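Local coordinates for putative acyl-[acyl-carrier-protein] desaturase DesA2 (Mycobacterium tuberculosis, PDB 1ZA0), which may act as an iron-dependent acyl-[acyl-carrier-protein] desaturase in mycobacterial fatty acid biosynthesis, at residues C69-D77 against E107-L118; R208-A219 against I258-L269. All coordinates share one frame; numbering follows the deposited sequence.

Interaction 1 (C69-D77 against E107-L118); sequences CEILLILKD and EHLHAIALREYL. With MN (manganese (II) ion), chain B.
Lys76 reaches from helix 63-77 to two residues one helical turn apart on helix 95-121. Its chain bends at chi2 (-86°) and then runs straight, which carries NZ to His110 ND1 at 2.9 Å, at the ring edge but tilted 18° from the ring plane, and to Glu107 OE1 at 3.0 Å, a salt bridge made on the syn side of the carboxylate but well out of its plane. Glu189 forms a second salt bridge with the same NZ, and His110 turns its NE2 to Asp188. The other oxygen, Glu107 OE2, binds manganese at 2.1 Å. This is the metal site of the ferritin-like four-helix bundle, occupied here by manganese and probably built for two iron ions, with Lys76 beside the ligands Glu107 and Glu189. The axes of the two segments run roughly antiparallel, at 141°, and Ala111 lets them come close, its CB 3.8 Å from Lys76 CB. Further along, Leu73 fits as a knob among Ala111, Leu114, Arg115 and Leu118, its CD2 lying over one face of the Arg115 guanidinium. The Asp77 carboxylate meets that group's edge almost coplanar, with OD2 2.7 Å from Arg115 NH2, while a water links Asp77 OD1 to Arg115 NE.

Interaction 2 (R208-A219 against I258-L269); sequences RDETIAAIAARA and ITAWGLAGEPSL
Ile215 and Ile212, one turn apart on helix 208-221, press into the end of helix 247-260 and the chain that follows it, and they illustrate how branched side chains can bind a helix to an irregular segment without a single hydrogen bond between the two. The branches of Ile215 divide the work. With CG2 anti to the backbone N and CG1 beside it (chi1 -66°), CD1 lies 3.7 Å from Leu263 CD1 and 3.8 Å from Trp261 CE3, whereas CG2 touches Ile258 CG1 and Leu269 CD2, each at 4.0 Å. Ile212 meets the side chain of Glu266 coming from the opposite direction, its CD1 3.6 Å from Glu266 CD and so packed against the carboxylate, while its CG2 lies near Glu266 CG and Ser268 OG. Glu266 OE1 also forms a long salt bridge of 3.6 Å with NH2 of the extended Arg208, the two flat groups turned 64° apart. Leu269 lies across Ala216, and its CD2 comes within 3.4 Å of Ala216 CA, tighter than usual for two carbons. The wrapping segment owes its course to a Schellman motif ending helix 247-260, where Gly262 takes a positive phi of 85°, and to the type I turn Leu263 to Glu266, which brings Leu263 and Glu266 round to the same helix. Trp261 also packs on Val200 and Thr201 and donates NE1 to Ala197 O of helix 176-206, while Ile215 touches Val153 of helix 148-172; the contact joins the C-terminal chain to helix 208-221, and these two residues extend it to the bundle helices.

In the fold
Interaction 1 and interaction 2 lie on opposite sides of the chain's centre, with their own centres about 32 Å apart and their nearest atoms about 15 Å apart, so they do not touch. Interaction 1 supplies Glu107 to the metal site, where Glu159, Glu189 and His192 complete the protein ligands of manganese; the native site probably takes two iron ions, with His110 likely a further ligand. Interaction 2 stands off from that site, the side chain of Trp261 remaining about 10 Å from that of Glu159. Helices 148-172 and 176-206 connect them: both contribute manganese ligands, both touch side chains of interaction 1, and both pack against interaction 2.

Interaction 1 (C69-D77 against E107-L118)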
loop_
_atom_site.group_PDB
_atom_site.type_symbol
_atom_site.label_atom_id
_atom_site.label_comp_id
_atom_site.label_asym_id
_atom_site.label_seq_id
_atom_site.Cartn_x
_atom_site.Cartn_y
_atom_site.Cartn_z
ATOM N N CYS A 69 3.115 0.642 -10.963
ATOM C CA CYS A 69 3.943 1.571 -10.216
ATOM C C CYS A 69 3.302 2.992 -10.119
ATOM O O CYS A 69 3.457 3.653 -9.132
ATOM C CB CYS A 69 5.338 1.696 -10.811
ATOM S SG CYS A 69 6.380 0.249 -10.569
ATOM N N GLU A 70 2.669 3.437 -11.185
ATOM C CA GLU A 70 1.995 4.734 -11.216
ATOM C C GLU A 70 0.822 4.752 -10.284
ATOM O O GLU A 70 0.635 5.722 -9.567
ATOM C CB GLU A 70 1.548 5.119 -12.624
ATOM C CG GLU A 70 2.730 5.275 -13.543
ATOM C CD GLU A 70 2.360 5.672 -14.951
ATOM O OE1 GLU A 70 1.806 4.869 -15.735
ATOM O OE2 GLU A 70 2.676 6.837 -15.267
ATOM N N ILE A 71 0.069 3.646 -10.233
ATOM C CA ILE A 71 -1.019 3.536 -9.262
ATOM C C ILE A 71 -0.494 3.632 -7.847
ATOM O O ILE A 71 -1.053 4.366 -7.027
ATOM C CB ILE A 71 -1.801 2.203 -9.475
ATOM C CG1 ILE A 71 -2.548 2.258 -10.804
ATOM C CG2 ILE A 71 -2.757 1.919 -8.247
ATOM C CD1 ILE A 71 -2.922 0.847 -11.318
ATOM N N LEU A 72 0.625 2.946 -7.547
ATOM C CA LEU A 72 1.202 2.975 -6.191
ATOM C C LEU A 72 1.649 4.364 -5.780
ATOM O O LEU A 72 1.448 4.844 -4.616
ATOM C CB LEU A 72 2.404 2.040 -6.039
ATOM C CG LEU A 72 2.166 0.584 -5.761
ATOM C CD1 LEU A 72 3.495 -0.221 -5.734
ATOM C CD2 LEU A 72 1.365 0.433 -4.502
ATOM N N LEU A 73 2.278 4.997 -6.743
ATOM C CA LEU A 73 2.822 6.317 -6.516
ATOM C C LEU A 73 1.722 7.315 -6.205
ATOM O O LEU A 73 1.820 8.118 -5.213
ATOM C CB LEU A 73 3.642 6.731 -7.712
ATOM C CG LEU A 73 4.153 8.174 -7.624
ATOM C CD1 LEU A 73 5.048 8.380 -6.356
ATOM C CD2 LEU A 73 4.851 8.576 -8.888
ATOM N N ILE A 74 0.631 7.246 -6.976
ATOM C CA ILE A 74 -0.490 8.166 -6.770
ATOM C C ILE A 74 -1.079 7.953 -5.374
ATOM O O ILE A 74 -1.376 8.900 -4.649
ATOM C CB ILE A 74 -1.595 7.952 -7.850
ATOM C CG1 ILE A 74 -1.128 8.359 -9.248
ATOM C CG2 ILE A 74 -2.907 8.682 -7.499
ATOM C CD1 ILE A 74 -1.054 9.813 -9.446
ATOM N N LEU A 75 -1.271 6.701 -5.006
ATOM C CA LEU A 75 -1.844 6.355 -3.693
ATOM C C LEU A 75 -0.906 6.773 -2.549
ATOM O O LEU A 75 -1.331 7.331 -1.524
ATOM C CB LEU A 75 -2.118 4.865 -3.625
ATOM C CG LEU A 75 -3.241 4.320 -4.523
ATOM C CD1 LEU A 75 -3.422 2.842 -4.323
ATOM C CD2 LEU A 75 -4.585 5.113 -4.283
ATOM N N LYS A 76 0.383 6.520 -2.734
ATOM C CA LYS A 76 1.349 6.827 -1.682
ATOM C C LYS A 76 1.506 8.354 -1.481
ATOM O O LYS A 76 1.728 8.789 -0.373
ATOM C CB LYS A 76 2.718 6.200 -1.952
ATOM C CG LYS A 76 2.736 4.650 -1.936
ATOM C CD LYS A 76 2.901 4.060 -0.640
ATOM C CE LYS A 76 2.890 2.501 -0.762
ATOM N NZ LYS A 76 2.845 2.104 0.635
ATOM N N ASP A 77 1.456 9.119 -2.563
ATOM C CA ASP A 77 1.505 10.597 -2.478
ATOM C C ASP A 77 0.273 11.192 -1.719
ATOM O O ASP A 77 0.382 12.239 -1.124
ATOM C CB ASP A 77 1.544 11.195 -3.859
ATOM C CG ASP A 77 2.953 11.281 -4.425
ATOM O OD1 ASP A 77 3.923 11.181 -3.639
ATOM O OD2 ASP A 77 3.163 11.514 -5.646
ATOM N N GLU A 107 5.513 5.433 4.543
ATOM C CA GLU A 107 4.718 5.663 3.384
ATOM C C GLU A 107 5.412 6.710 2.448
ATOM O O GLU A 107 5.434 6.579 1.184
ATOM C CB GLU A 107 3.317 6.155 3.760
ATOM C CG GLU A 107 2.411 5.163 4.487
ATOM C CD GLU A 107 2.080 3.944 3.627
ATOM O OE1 GLU A 107 1.617 4.084 2.512
ATOM O OE2 GLU A 107 2.357 2.857 4.043
ATOM N N HIS A 108 5.873 7.767 3.050
ATOM C CA HIS A 108 6.522 8.816 2.306
ATOM C C HIS A 108 7.757 8.289 1.575
ATOM O O HIS A 108 8.028 8.667 0.469
ATOM C CB HIS A 108 7.018 9.906 3.232
ATOM C CG HIS A 108 7.482 11.113 2.495
ATOM N ND1 HIS A 108 8.149 12.144 3.111
ATOM C CD2 HIS A 108 7.374 11.464 1.186
ATOM C CE1 HIS A 108 8.395 13.099 2.227
ATOM N NE2 HIS A 108 7.938 12.711 1.050
ATOM N N LEU A 109 8.552 7.516 2.289
ATOM C CA LEU A 109 9.737 6.865 1.783
ATOM C C LEU A 109 9.463 6.045 0.511
ATOM O O LEU A 109 10.220 6.154 -0.458
ATOM C CB LEU A 109 10.412 6.022 2.864
ATOM C CG LEU A 109 11.773 5.439 2.369
ATOM C CD1 LEU A 109 12.919 6.446 2.577
ATOM C CD2 LEU A 109 12.067 4.163 3.059
ATOM N N HIS A 110 8.354 5.319 0.500
ATOM C CA HIS A 110 7.914 4.535 -0.616
ATOM C C HIS A 110 7.658 5.434 -1.814
ATOM O O HIS A 110 8.138 5.131 -2.914
ATOM C CB HIS A 110 6.557 3.773 -0.280
ATOM C CG HIS A 110 6.690 2.814 0.863
ATOM N ND1 HIS A 110 5.596 2.280 1.538
ATOM C CD2 HIS A 110 7.799 2.237 1.408
ATOM C CE1 HIS A 110 6.051 1.438 2.457
ATOM N NE2 HIS A 110 7.380 1.392 2.396
ATOM N N ALA A 111 6.927 6.539 -1.588
ATOM C CA ALA A 111 6.613 7.507 -2.648
ATOM C C ALA A 111 7.936 8.121 -3.232
ATOM O O ALA A 111 8.087 8.245 -4.448
ATOM C CB ALA A 111 5.679 8.601 -2.116
ATOM N N ILE A 112 8.915 8.432 -2.392
ATOM C CA ILE A 112 10.143 9.030 -2.901
ATOM C C ILE A 112 10.877 8.024 -3.773
ATOM O O ILE A 112 11.375 8.373 -4.860
ATOM C CB ILE A 112 11.075 9.459 -1.753
ATOM C CG1 ILE A 112 10.445 10.614 -0.917
ATOM C CG2 ILE A 112 12.400 9.897 -2.301
ATOM C CD1 ILE A 112 11.129 10.666 0.548
ATOM N N ALA A 113 11.012 6.788 -3.265
ATOM C CA ALA A 113 11.746 5.742 -3.985
ATOM C C ALA A 113 11.087 5.525 -5.382
ATOM O O ALA A 113 11.762 5.523 -6.400
ATOM C CB ALA A 113 11.722 4.448 -3.248
ATOM N N LEU A 114 9.765 5.375 -5.412
ATOM C CA LEU A 114 9.083 5.139 -6.672
ATOM C C LEU A 114 9.246 6.291 -7.655
ATOM O O LEU A 114 9.511 6.080 -8.830
ATOM C CB LEU A 114 7.599 4.874 -6.475
ATOM C CG LEU A 114 7.176 3.541 -5.825
ATOM C CD1 LEU A 114 5.771 3.722 -5.243
ATOM C CD2 LEU A 114 7.129 2.399 -6.863
ATOM N N ARG A 115 9.020 7.503 -7.180
ATOM C CA ARG A 115 9.148 8.674 -8.046
ATOM C C ARG A 115 10.544 8.822 -8.618
ATOM O O ARG A 115 10.682 9.003 -9.826
ATOM C CB ARG A 115 8.771 9.944 -7.310
ATOM C CG ARG A 115 8.729 11.204 -8.149
ATOM C CD ARG A 115 8.189 12.439 -7.389
ATOM N NE ARG A 115 6.766 12.336 -7.159
ATOM C CZ ARG A 115 5.849 12.481 -8.091
ATOM N NH1 ARG A 115 6.173 12.859 -9.315
ATOM N NH2 ARG A 115 4.580 12.316 -7.777
ATOM N N GLU A 116 11.546 8.745 -7.750
ATOM C CA GLU A 116 12.942 8.878 -8.142
ATOM C C GLU A 116 13.399 7.786 -9.111
ATOM O O GLU A 116 14.077 8.077 -10.124
ATOM C CB GLU A 116 13.866 8.998 -6.945
ATOM C CG GLU A 116 13.649 10.341 -6.260
ATOM C CD GLU A 116 14.523 10.601 -5.030
ATOM O OE1 GLU A 116 15.380 9.762 -4.706
ATOM O OE2 GLU A 116 14.272 11.654 -4.386
ATOM N N TYR A 117 12.999 6.553 -8.859
ATOM C CA TYR A 117 13.311 5.493 -9.786
ATOM C C TYR A 117 12.722 5.884 -11.139
ATOM O O TYR A 117 13.379 5.805 -12.186
ATOM C CB TYR A 117 12.733 4.152 -9.333
ATOM C CG TYR A 117 13.006 3.038 -10.311
ATOM C CD1 TYR A 117 14.044 2.155 -10.123
ATOM C CD2 TYR A 117 12.168 2.846 -11.392
ATOM C CE1 TYR A 117 14.300 1.104 -11.067
ATOM C CE2 TYR A 117 12.387 1.870 -12.319
ATOM C CZ TYR A 117 13.474 1.011 -12.175
ATOM O OH TYR A 117 13.627 -0.017 -13.115
ATOM N N LEU A 118 11.450 6.239 -11.161
ATOM C CA LEU A 118 10.746 6.426 -12.407
ATOM C C LEU A 118 11.263 7.592 -13.298
ATOM O O LEU A 118 11.262 7.480 -14.558
ATOM C CB LEU A 118 9.282 6.633 -12.135
ATOM C CG LEU A 118 8.485 5.382 -11.719
ATOM C CD1 LEU A 118 7.028 5.712 -11.396
ATOM C CD2 LEU A 118 8.605 4.311 -12.793
HETATM MN MN MN B . 1.575 0.864 4.029
HETATM O O HOH W 1 6.303 11.925 -4.460
HETATM O O HOH W 2 0.119 1.424 2.522
#

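Interaction 2 (R208-A219 against I258-L269)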
loop_
_atom_site.group_PDB
_atom_site.type_symbol
_atom_site.label_atom_id
_atom_site.label_comp_id
_atom_site.label_asym_id
_atom_site.label_seq_id
_atom_site.Cartn_x
_atom_site.Cartn_y
_atom_site.Cartn_z
ATOM N N ARG A 208 -16.606 -5.709 20.885
ATOM C CA ARG A 208 -16.806 -6.713 19.831
ATOM C C ARG A 208 -17.787 -6.398 18.701
ATOM O O ARG A 208 -17.454 -6.561 17.510
ATOM C CB ARG A 208 -17.184 -8.071 20.479
ATOM C CG ARG A 208 -16.952 -9.226 19.617
ATOM C CD ARG A 208 -17.509 -10.508 20.156
ATOM N NE ARG A 208 -17.476 -11.579 19.161
ATOM C CZ ARG A 208 -16.396 -12.247 18.798
ATOM N NH1 ARG A 208 -15.244 -12.004 19.358
ATOM N NH2 ARG A 208 -16.485 -13.184 17.865
ATOM N N ASP A 209 -19.023 -6.024 19.026
ATOM C CA ASP A 209 -20.029 -6.006 17.997
ATOM C C ASP A 209 -19.830 -4.789 17.108
ATOM O O ASP A 209 -20.248 -4.800 15.967
ATOM C CB ASP A 209 -21.464 -5.981 18.570
ATOM C CG ASP A 209 -21.827 -7.237 19.328
ATOM O OD1 ASP A 209 -21.536 -8.365 18.855
ATOM O OD2 ASP A 209 -22.424 -7.170 20.417
ATOM N N GLU A 210 -19.255 -3.746 17.670
ATOM C CA GLU A 210 -18.832 -2.556 16.944
ATOM C C GLU A 210 -17.797 -2.948 15.869
ATOM O O GLU A 210 -17.969 -2.624 14.689
ATOM C CB GLU A 210 -18.205 -1.556 17.938
ATOM C CG GLU A 210 -18.241 -0.108 17.486
ATOM C CD GLU A 210 -17.361 0.782 18.327
ATOM O OE1 GLU A 210 -16.914 1.834 17.802
ATOM O OE2 GLU A 210 -17.077 0.422 19.513
ATOM N N THR A 211 -16.757 -3.672 16.307
ATOM C CA THR A 211 -15.656 -4.096 15.441
ATOM C C THR A 211 -16.150 -5.021 14.332
ATOM O O THR A 211 -15.876 -4.803 13.167
ATOM C CB THR A 211 -14.525 -4.669 16.298
ATOM O OG1 THR A 211 -14.158 -3.696 17.302
ATOM C CG2 THR A 211 -13.224 -4.835 15.476
ATOM N N ILE A 212 -16.997 -5.977 14.676
ATOM C CA ILE A 212 -17.600 -6.858 13.702
ATOM C C ILE A 212 -18.418 -6.094 12.659
ATOM O O ILE A 212 -18.305 -6.388 11.450
ATOM C CB ILE A 212 -18.412 -8.026 14.384
ATOM C CG1 ILE A 212 -17.439 -8.965 15.127
ATOM C CG2 ILE A 212 -19.209 -8.832 13.367
ATOM C CD1 ILE A 212 -18.080 -10.085 15.958
ATOM N N ALA A 213 -19.220 -5.138 13.112
ATOM C CA ALA A 213 -20.013 -4.329 12.204
ATOM C C ALA A 213 -19.129 -3.518 11.273
ATOM O O ALA A 213 -19.454 -3.381 10.136
ATOM C CB ALA A 213 -20.941 -3.367 12.994
ATOM N N ALA A 214 -18.050 -2.970 11.805
ATOM C CA ALA A 214 -17.093 -2.242 11.001
ATOM C C ALA A 214 -16.457 -3.176 9.950
ATOM O O ALA A 214 -16.341 -2.806 8.794
ATOM C CB ALA A 214 -16.080 -1.583 11.870
ATOM N N ILE A 215 -16.138 -4.409 10.317
ATOM C CA ILE A 215 -15.514 -5.328 9.385
ATOM C C ILE A 215 -16.492 -5.700 8.302
ATOM O O ILE A 215 -16.134 -5.756 7.096
ATOM C CB ILE A 215 -14.952 -6.584 10.136
ATOM C CG1 ILE A 215 -13.812 -6.179 11.066
ATOM C CG2 ILE A 215 -14.534 -7.649 9.111
ATOM C CD1 ILE A 215 -13.408 -7.245 12.105
ATOM N N ALA A 216 -17.747 -5.920 8.689
ATOM C CA ALA A 216 -18.794 -6.227 7.704
ATOM C C ALA A 216 -18.972 -5.118 6.687
ATOM O O ALA A 216 -19.021 -5.374 5.486
ATOM C CB ALA A 216 -20.148 -6.524 8.413
ATOM N N ALA A 217 -19.000 -3.885 7.156
ATOM C CA ALA A 217 -19.264 -2.735 6.267
ATOM C C ALA A 217 -18.095 -2.477 5.282
ATOM O O ALA A 217 -18.327 -2.211 4.102
ATOM C CB ALA A 217 -19.557 -1.496 7.099
ATOM N N ARG A 218 -16.845 -2.559 5.766
ATOM C CA ARG A 218 -15.662 -2.484 4.906
ATOM C C ARG A 218 -15.599 -3.628 3.909
ATOM O O ARG A 218 -15.367 -3.392 2.732
ATOM C CB ARG A 218 -14.395 -2.407 5.738
ATOM C CG ARG A 218 -14.190 -1.058 6.370
ATOM C CD ARG A 218 -14.387 0.223 5.402
ATOM N NE ARG A 218 -15.161 1.242 6.126
ATOM C CZ ARG A 218 -16.509 1.391 6.135
ATOM N NH1 ARG A 218 -17.029 2.332 6.899
ATOM N NH2 ARG A 218 -17.339 0.669 5.387
ATOM N N ALA A 219 -15.852 -4.856 4.356
ATOM C CA ALA A 219 -15.817 -6.015 3.487
ATOM C C ALA A 219 -16.753 -5.813 2.319
ATOM O O ALA A 219 -16.457 -6.275 1.216
ATOM C CB ALA A 219 -16.181 -7.264 4.212
ATOM N N ILE A 258 -10.509 -11.764 7.302
ATOM C CA ILE A 258 -11.613 -12.114 8.245
ATOM C C ILE A 258 -11.249 -13.392 8.978
ATOM O O ILE A 258 -11.358 -13.461 10.197
ATOM C CB ILE A 258 -12.923 -12.265 7.447
ATOM C CG1 ILE A 258 -13.411 -10.898 7.030
ATOM C CG2 ILE A 258 -14.025 -13.006 8.287
ATOM C CD1 ILE A 258 -14.452 -10.904 5.988
ATOM N N THR A 259 -10.756 -14.367 8.215
ATOM C CA THR A 259 -10.337 -15.657 8.709
ATOM C C THR A 259 -9.211 -15.519 9.721
ATOM O O THR A 259 -9.265 -16.136 10.796
ATOM C CB THR A 259 -9.938 -16.594 7.489
ATOM O OG1 THR A 259 -11.080 -16.790 6.622
ATOM C CG2 THR A 259 -9.494 -17.992 7.914
ATOM N N ALA A 260 -8.213 -14.684 9.405
ATOM C CA ALA A 260 -7.063 -14.473 10.254
ATOM C C ALA A 260 -7.449 -13.809 11.601
ATOM O O ALA A 260 -6.709 -13.946 12.557
ATOM C CB ALA A 260 -6.014 -13.635 9.525
ATOM N N TRP A 261 -8.558 -13.049 11.649
ATOM C CA TRP A 261 -9.147 -12.562 12.921
ATOM C C TRP A 261 -9.983 -13.609 13.667
ATOM O O TRP A 261 -10.573 -13.305 14.695
ATOM C CB TRP A 261 -10.020 -11.274 12.716
ATOM C CG TRP A 261 -9.166 -9.992 12.597
ATOM C CD1 TRP A 261 -8.121 -9.622 13.371
ATOM C CD2 TRP A 261 -9.359 -8.957 11.652
ATOM N NE1 TRP A 261 -7.613 -8.415 12.958
ATOM C CE2 TRP A 261 -8.381 -7.976 11.898
ATOM C CE3 TRP A 261 -10.269 -8.759 10.611
ATOM C CZ2 TRP A 261 -8.252 -6.863 11.112
ATOM C CZ3 TRP A 261 -10.194 -7.652 9.880
ATOM C CH2 TRP A 261 -9.177 -6.690 10.119
ATOM N N GLY A 262 -10.136 -14.798 13.102
ATOM C CA GLY A 262 -10.831 -15.868 13.777
ATOM C C GLY A 262 -12.318 -15.746 13.542
ATOM O O GLY A 262 -13.137 -16.367 14.232
ATOM N N LEU A 263 -12.686 -14.951 12.546
ATOM C CA LEU A 263 -14.099 -14.619 12.354
ATOM C C LEU A 263 -14.768 -15.339 11.195
ATOM O O LEU A 263 -15.811 -14.881 10.740
ATOM C CB LEU A 263 -14.273 -13.105 12.191
ATOM C CG LEU A 263 -13.849 -12.273 13.394
ATOM C CD1 LEU A 263 -13.838 -10.794 13.059
ATOM C CD2 LEU A 263 -14.702 -12.576 14.650
ATOM N N ALA A 264 -14.140 -16.397 10.675
ATOM C CA ALA A 264 -14.593 -17.019 9.421
ATOM C C ALA A 264 -16.030 -17.543 9.490
ATOM O O ALA A 264 -16.733 -17.485 8.495
ATOM C CB ALA A 264 -13.633 -18.153 8.942
ATOM N N GLY A 265 -16.462 -18.000 10.662
ATOM C CA GLY A 265 -17.813 -18.511 10.844
ATOM C C GLY A 265 -18.756 -17.555 11.533
ATOM O O GLY A 265 -19.861 -17.906 11.907
ATOM N N GLU A 266 -18.302 -16.345 11.778
ATOM C CA GLU A 266 -19.168 -15.290 12.273
ATOM C C GLU A 266 -20.342 -15.079 11.322
ATOM O O GLU A 266 -20.125 -14.881 10.126
ATOM C CB GLU A 266 -18.355 -14.010 12.398
ATOM C CG GLU A 266 -19.056 -12.833 13.009
ATOM C CD GLU A 266 -19.491 -13.093 14.450
ATOM O OE1 GLU A 266 -18.782 -13.824 15.224
ATOM O OE2 GLU A 266 -20.550 -12.546 14.785
ATOM N N PRO A 267 -21.595 -15.199 11.809
ATOM C CA PRO A 267 -22.763 -15.189 10.905
ATOM C C PRO A 267 -22.833 -14.020 9.890
ATOM O O PRO A 267 -23.032 -14.278 8.726
ATOM C CB PRO A 267 -23.983 -15.165 11.874
ATOM C CG PRO A 267 -23.483 -15.764 13.157
ATOM C CD PRO A 267 -21.996 -15.393 13.222
ATOM N N SER A 268 -22.661 -12.787 10.317
ATOM C CA SER A 268 -22.759 -11.618 9.412
ATOM C C SER A 268 -21.556 -11.388 8.452
ATOM O O SER A 268 -21.494 -10.374 7.732
ATOM C CB SER A 268 -22.945 -10.364 10.245
ATOM O OG SER A 268 -21.709 -9.940 10.792
ATOM N N LEU A 269 -20.587 -12.305 8.467
ATOM C CA LEU A 269 -19.374 -12.187 7.644
ATOM C C LEU A 269 -19.119 -13.414 6.783
ATOM O O LEU A 269 -18.218 -13.386 5.970
ATOM C CB LEU A 269 -18.135 -11.983 8.536
ATOM C CG LEU A 269 -18.102 -10.785 9.492
ATOM C CD1 LEU A 269 -16.879 -10.886 10.395
ATOM C CD2 LEU A 269 -18.134 -9.454 8.730
#